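Local coordinates for protein ethylbenzene dehydrogenase beta-subunit (Aromatoleum aromaticum, PDB 2IVF) that serves as the iron-sulfur beta subunit of a multi-subunit dehydrogenase, holding three iron/sulfur (SF4) clusters and one Fe3-S4 cluster, and probably passes electrons along them, at residues I41-R45 with P46-H50; Y200-P203 with V204-T207. All blocks are in the same frame, centred on the assembly; numbering follows the deposited sequence.

Contact 1: residues I41-R45 with P46-H50; sequences IWTKR and PGTEH. With SF4 (iron/sulfur cluster), chain U.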
loop_
_atom_site.group_PDB
_atom_site.type_symbol
_atom_site.label_atom_id
_atom_site.label_comp_id
_atom_site.label_asym_id
_atom_site.label_seq_id
_atom_site.Cartn_x
_atom_site.Cartn_y
_atom_site.Cartn_z
ATOM N N ILE B 41 3.079 -17.909 -4.019
ATOM C CA ILE B 41 3.017 -19.293 -4.476
ATOM C C ILE B 41 4.393 -19.912 -4.624
ATOM O O ILE B 41 4.647 -20.989 -4.060
ATOM C CB ILE B 41 2.276 -19.447 -5.814
ATOM C CG1 ILE B 41 0.955 -18.712 -5.776
ATOM C CG2 ILE B 41 2.100 -20.973 -6.152
ATOM C CD1 ILE B 41 0.322 -18.465 -7.149
ATOM N N TRP B 42 5.283 -19.242 -5.355
ATOM C CA TRP B 42 6.493 -19.874 -5.850
ATOM C C TRP B 42 7.787 -19.571 -5.131
ATOM O O TRP B 42 8.719 -20.387 -5.226
ATOM C CB TRP B 42 6.719 -19.589 -7.345
ATOM C CG TRP B 42 5.501 -19.786 -8.163
ATOM C CD1 TRP B 42 4.812 -18.814 -8.803
ATOM C CD2 TRP B 42 4.775 -21.005 -8.389
ATOM N NE1 TRP B 42 3.709 -19.341 -9.434
ATOM C CE2 TRP B 42 3.673 -20.684 -9.207
ATOM C CE3 TRP B 42 4.951 -22.339 -7.986
ATOM C CZ2 TRP B 42 2.731 -21.633 -9.604
ATOM C CZ3 TRP B 42 4.028 -23.285 -8.402
ATOM C CH2 TRP B 42 2.938 -22.932 -9.199
ATOM N N THR B 43 7.924 -18.415 -4.499
ATOM C CA THR B 43 9.273 -18.009 -4.101
ATOM C C THR B 43 9.380 -17.628 -2.649
ATOM O O THR B 43 9.993 -16.631 -2.295
ATOM C CB THR B 43 9.892 -16.897 -5.027
ATOM O OG1 THR B 43 9.074 -15.721 -5.030
ATOM C CG2 THR B 43 10.005 -17.411 -6.432
ATOM N N LYS B 44 8.832 -18.483 -1.817
ATOM C CA LYS B 44 9.081 -18.449 -0.388
ATOM C C LYS B 44 9.869 -19.661 0.125
ATOM O O LYS B 44 10.060 -19.816 1.321
ATOM C CB LYS B 44 7.749 -18.298 0.353
ATOM C CG LYS B 44 7.243 -16.915 0.260
ATOM C CD LYS B 44 5.819 -16.751 0.775
ATOM C CE LYS B 44 5.645 -17.061 2.217
ATOM N NZ LYS B 44 4.193 -16.885 2.568
ATOM N N ARG B 45 10.303 -20.524 -0.787
ATOM C CA ARG B 45 11.135 -21.669 -0.474
ATOM C C ARG B 45 12.564 -21.226 -0.173
ATOM O O ARG B 45 13.021 -20.239 -0.741
ATOM C CB ARG B 45 11.160 -22.606 -1.687
ATOM C CG ARG B 45 9.811 -23.191 -2.034
ATOM C CD ARG B 45 9.860 -24.011 -3.295
ATOM N NE ARG B 45 9.799 -23.156 -4.460
ATOM C CZ ARG B 45 10.786 -22.998 -5.336
ATOM N NH1 ARG B 45 11.927 -23.671 -5.215
ATOM N NH2 ARG B 45 10.611 -22.174 -6.349
ATOM N N PRO B 46 13.267 -21.919 0.738
ATOM C CA PRO B 46 14.683 -21.580 0.996
ATOM C C PRO B 46 15.491 -21.504 -0.298
ATOM O O PRO B 46 15.394 -22.389 -1.152
ATOM C CB PRO B 46 15.170 -22.730 1.891
ATOM C CG PRO B 46 13.941 -23.266 2.532
ATOM C CD PRO B 46 12.800 -23.020 1.601
ATOM N N GLY B 47 16.243 -20.433 -0.456
ATOM C CA GLY B 47 17.015 -20.222 -1.651
ATOM C C GLY B 47 16.302 -19.484 -2.776
ATOM O O GLY B 47 16.931 -19.189 -3.764
ATOM N N THR B 48 15.006 -19.163 -2.626
ATOM C CA THR B 48 14.227 -18.402 -3.649
ATOM C C THR B 48 13.771 -17.017 -3.142
ATOM O O THR B 48 13.154 -16.248 -3.870
ATOM C CB THR B 48 12.967 -19.167 -4.046
ATOM O OG1 THR B 48 12.062 -19.211 -2.923
ATOM C CG2 THR B 48 13.311 -20.639 -4.545
ATOM N N GLU B 49 14.083 -16.717 -1.885
ATOM C CA GLU B 49 13.510 -15.556 -1.215
ATOM C C GLU B 49 13.871 -14.249 -1.873
ATOM O O GLU B 49 13.075 -13.325 -1.873
ATOM C CB GLU B 49 13.977 -15.524 0.249
ATOM C CG GLU B 49 13.554 -16.712 1.059
ATOM C CD GLU B 49 14.672 -17.697 1.324
ATOM O OE1 GLU B 49 15.561 -17.877 0.447
ATOM O OE2 GLU B 49 14.643 -18.284 2.425
ATOM N N HIS B 50 15.073 -14.163 -2.429
ATOM C CA HIS B 50 15.481 -13.010 -3.201
ATOM C C HIS B 50 14.838 -12.906 -4.585
ATOM O O HIS B 50 14.989 -11.898 -5.223
ATOM C CB HIS B 50 16.982 -13.022 -3.421
ATOM C CG HIS B 50 17.478 -14.191 -4.230
ATOM N ND1 HIS B 50 17.533 -15.469 -3.724
ATOM C CD2 HIS B 50 17.882 -14.277 -5.524
ATOM C CE1 HIS B 50 18.002 -16.288 -4.659
ATOM N NE2 HIS B 50 18.245 -15.587 -5.752
HETATM FE FE1 SF4 U . 5.758 -16.201 -13.800
HETATM FE FE2 SF4 U . 5.410 -15.784 -11.229
HETATM FE FE3 SF4 U . 3.842 -14.514 -13.006
HETATM FE FE4 SF4 U . 3.457 -17.147 -12.608
HETATM S S1 SF4 U . 3.112 -15.476 -11.074
HETATM S S2 SF4 U . 3.643 -16.129 -14.636
HETATM S S3 SF4 U . 5.633 -17.868 -12.193
HETATM S S4 SF4 U . 6.150 -14.256 -12.698
#

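Contact 2: residues Y200-P203 with V204-T207; sequences YFNP and VSQT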
loop_
_atom_site.group_PDB
_atom_site.type_symbol
_atom_site.label_atom_id
_atom_site.label_comp_id
_atom_site.label_asym_id
_atom_site.label_seq_id
_atom_site.Cartn_x
_atom_site.Cartn_y
_atom_site.Cartn_z
ATOM N N TYR B 200 17.458 -16.835 -12.044
ATOM C CA TYR B 200 17.945 -16.511 -10.716
ATOM C C TYR B 200 18.533 -17.746 -10.032
ATOM O O TYR B 200 17.889 -18.779 -9.942
ATOM C CB TYR B 200 16.808 -15.983 -9.818
ATOM C CG TYR B 200 16.037 -14.847 -10.427
ATOM C CD1 TYR B 200 16.431 -13.540 -10.214
ATOM C CD2 TYR B 200 14.986 -15.089 -11.299
ATOM C CE1 TYR B 200 15.760 -12.476 -10.850
ATOM C CE2 TYR B 200 14.313 -14.042 -11.929
ATOM C CZ TYR B 200 14.688 -12.747 -11.699
ATOM O OH TYR B 200 14.025 -11.700 -12.312
ATOM N N PHE B 201 19.732 -17.609 -9.504
ATOM C CA PHE B 201 20.370 -18.696 -8.818
ATOM C C PHE B 201 19.700 -18.939 -7.480
ATOM O O PHE B 201 19.399 -17.998 -6.756
ATOM C CB PHE B 201 21.835 -18.394 -8.589
ATOM C CG PHE B 201 22.619 -19.551 -8.071
ATOM C CD1 PHE B 201 22.584 -20.792 -8.711
ATOM C CD2 PHE B 201 23.432 -19.398 -6.971
ATOM C CE1 PHE B 201 23.312 -21.838 -8.227
ATOM C CE2 PHE B 201 24.190 -20.430 -6.506
ATOM C CZ PHE B 201 24.132 -21.667 -7.132
ATOM N N ASN B 202 19.489 -20.216 -7.177
ATOM C CA ASN B 202 19.013 -20.677 -5.860
ATOM C C ASN B 202 20.236 -21.304 -5.183
ATOM O O ASN B 202 20.683 -22.386 -5.548
ATOM C CB ASN B 202 17.879 -21.673 -6.044
ATOM C CG ASN B 202 17.366 -22.246 -4.753
ATOM O OD1 ASN B 202 18.106 -22.388 -3.790
ATOM N ND2 ASN B 202 16.077 -22.583 -4.726
ATOM N N PRO B 203 20.830 -20.585 -4.236
ATOM C CA PRO B 203 22.040 -21.040 -3.584
ATOM C C PRO B 203 21.839 -22.182 -2.625
ATOM O O PRO B 203 22.813 -22.731 -2.157
ATOM C CB PRO B 203 22.530 -19.796 -2.845
ATOM C CG PRO B 203 21.375 -18.985 -2.641
ATOM C CD PRO B 203 20.395 -19.279 -3.735
ATOM N N VAL B 204 20.587 -22.511 -2.302
ATOM C CA VAL B 204 20.266 -23.679 -1.497
ATOM C C VAL B 204 20.252 -24.962 -2.343
ATOM O O VAL B 204 20.976 -25.924 -2.052
ATOM C CB VAL B 204 18.945 -23.436 -0.751
ATOM C CG1 VAL B 204 18.559 -24.615 0.086
ATOM C CG2 VAL B 204 19.134 -22.188 0.178
ATOM N N SER B 205 19.441 -24.987 -3.388
ATOM C CA SER B 205 19.472 -26.108 -4.332
ATOM C C SER B 205 20.720 -26.096 -5.207
ATOM O O SER B 205 21.097 -27.125 -5.744
ATOM C CB SER B 205 18.241 -26.066 -5.233
ATOM O OG SER B 205 18.165 -24.827 -5.936
ATOM N N GLN B 206 21.321 -24.933 -5.378
ATOM C CA GLN B 206 22.411 -24.739 -6.320
ATOM C C GLN B 206 21.971 -25.046 -7.735
ATOM O O GLN B 206 22.704 -25.594 -8.544
ATOM C CB GLN B 206 23.633 -25.521 -5.891
ATOM C CG GLN B 206 24.247 -24.936 -4.619
ATOM C CD GLN B 206 25.421 -25.729 -4.146
ATOM O OE1 GLN B 206 26.524 -25.584 -4.667
ATOM N NE2 GLN B 206 25.193 -26.603 -3.154
ATOM N N THR B 207 20.733 -24.677 -8.014
ATOM C CA THR B 207 20.203 -24.673 -9.368
ATOM C C THR B 207 19.724 -23.251 -9.558
ATOM O O THR B 207 19.715 -22.459 -8.604
ATOM C CB THR B 207 18.976 -25.618 -9.517
ATOM O OG1 THR B 207 17.929 -25.143 -8.651
ATOM C CG2 THR B 207 19.333 -27.096 -9.217
#

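Contact 1: residues I41-R45 with P46-H50
The carbonyl oxygen of Arg45 is gripped twice by Thr48. Thr48 OG1 donates to Arg45 O at 2.6 Å, and Thr48 N at 2.9 Å. The bond from Thr48 N closes a type II beta turn from Arg45 to Thr48. Gly47 takes the third place, where its positive phi suits glycine. Its N donates to Glu49 OE1 at 2.8 Å, meeting that oxygen from above the carboxylate plane. Thr48 OG1 stands between its own N and carbonyl carbon (chi1 67°), which sets it beside Arg45 O, close to the carbonyl plane, and turns CG2 to the arginine. That methyl lies over one face of the guanidinium, with Thr48 CG2 3.4 Å from Arg45 NH1. The arginine chain bends at its CG-CD bond (chi3 -81°), and NH2 donates to Trp42 O at 2.8 Å; NE adds a weak bond there. NH2 also forms a salt bridge with Glu209. The guanidinium thus ties the last turn of the helix to the turn that follows. Trp42 CD1 lies 3.6 Å from S3 of the iron/sulfur cluster. The stretch leads from the end of helix 33-42 into the loop before strand 55-59, with Trp42 against helix 215-218 and Tyr68 of the alpha subunit.

Contact 2: residues Y200-P203 with V204-T207
Asn202 is bonded to Val204, Ser205 and Thr207 through its backbone and side chain, and is the tightly held part of this hairpin turn. Asn202 N donates to Thr207 O at 2.7 Å, and Asn202 O receives weak bonds from the N atoms of Gln206 and Thr207. The side chain extends away from its own N (chi1 177°) and brings OD1 over the start of the loop. Val204 N meets Asn202 OD1 at 2.9 Å in the carbonyl plane, closing an Asx turn. Ser205 N donates to the same OD1, also at 2.9 Å, but from well above that plane. The amide's other end, ND2, is bonded to Glu209, so both ends of the group are fixed. Ser205 OG donates to Thr207 OG1 at 2.7 Å. The Phe201 ring packs obliquely on the backbone of Gln206 and Thr207, with Phe201 CE1 3.5 Å from Gln206 C. By contrast, Val204 and Ser205 are exposed, on the loose side. Gln206, with a positive phi, sends its side chain outward, where OE1 bonds a polar side chain of another protein chain and a glycerol. The turn joins antiparallel strands 199-202 and 207-210, and Tyr200 continues the pairing with Glu209.

In the fold
Both contacts are local turns, partly buried, on the same side of the chain's centre. Their centres lie about 10 Å apart and they touch. In contact 1 the turn follows a helix and a backbone carbonyl is the gripped atom; in contact 2 it joins two strands and a side-chain amide oxygen does that work. Glu209, on strand 207-210, serves both, as salt-bridge partner in contact 1 and amide acceptor in contact 2. His50 NE2 also makes a weak hydrogen bond to Phe201 O. Contact 1 borders an SF4 cluster and the alpha subunit. Contact 2 has Phe201 near the Fe3-S4 cluster. Each buries four residues; contact 1 has one exposed residue, Pro46, and contact 2 has two.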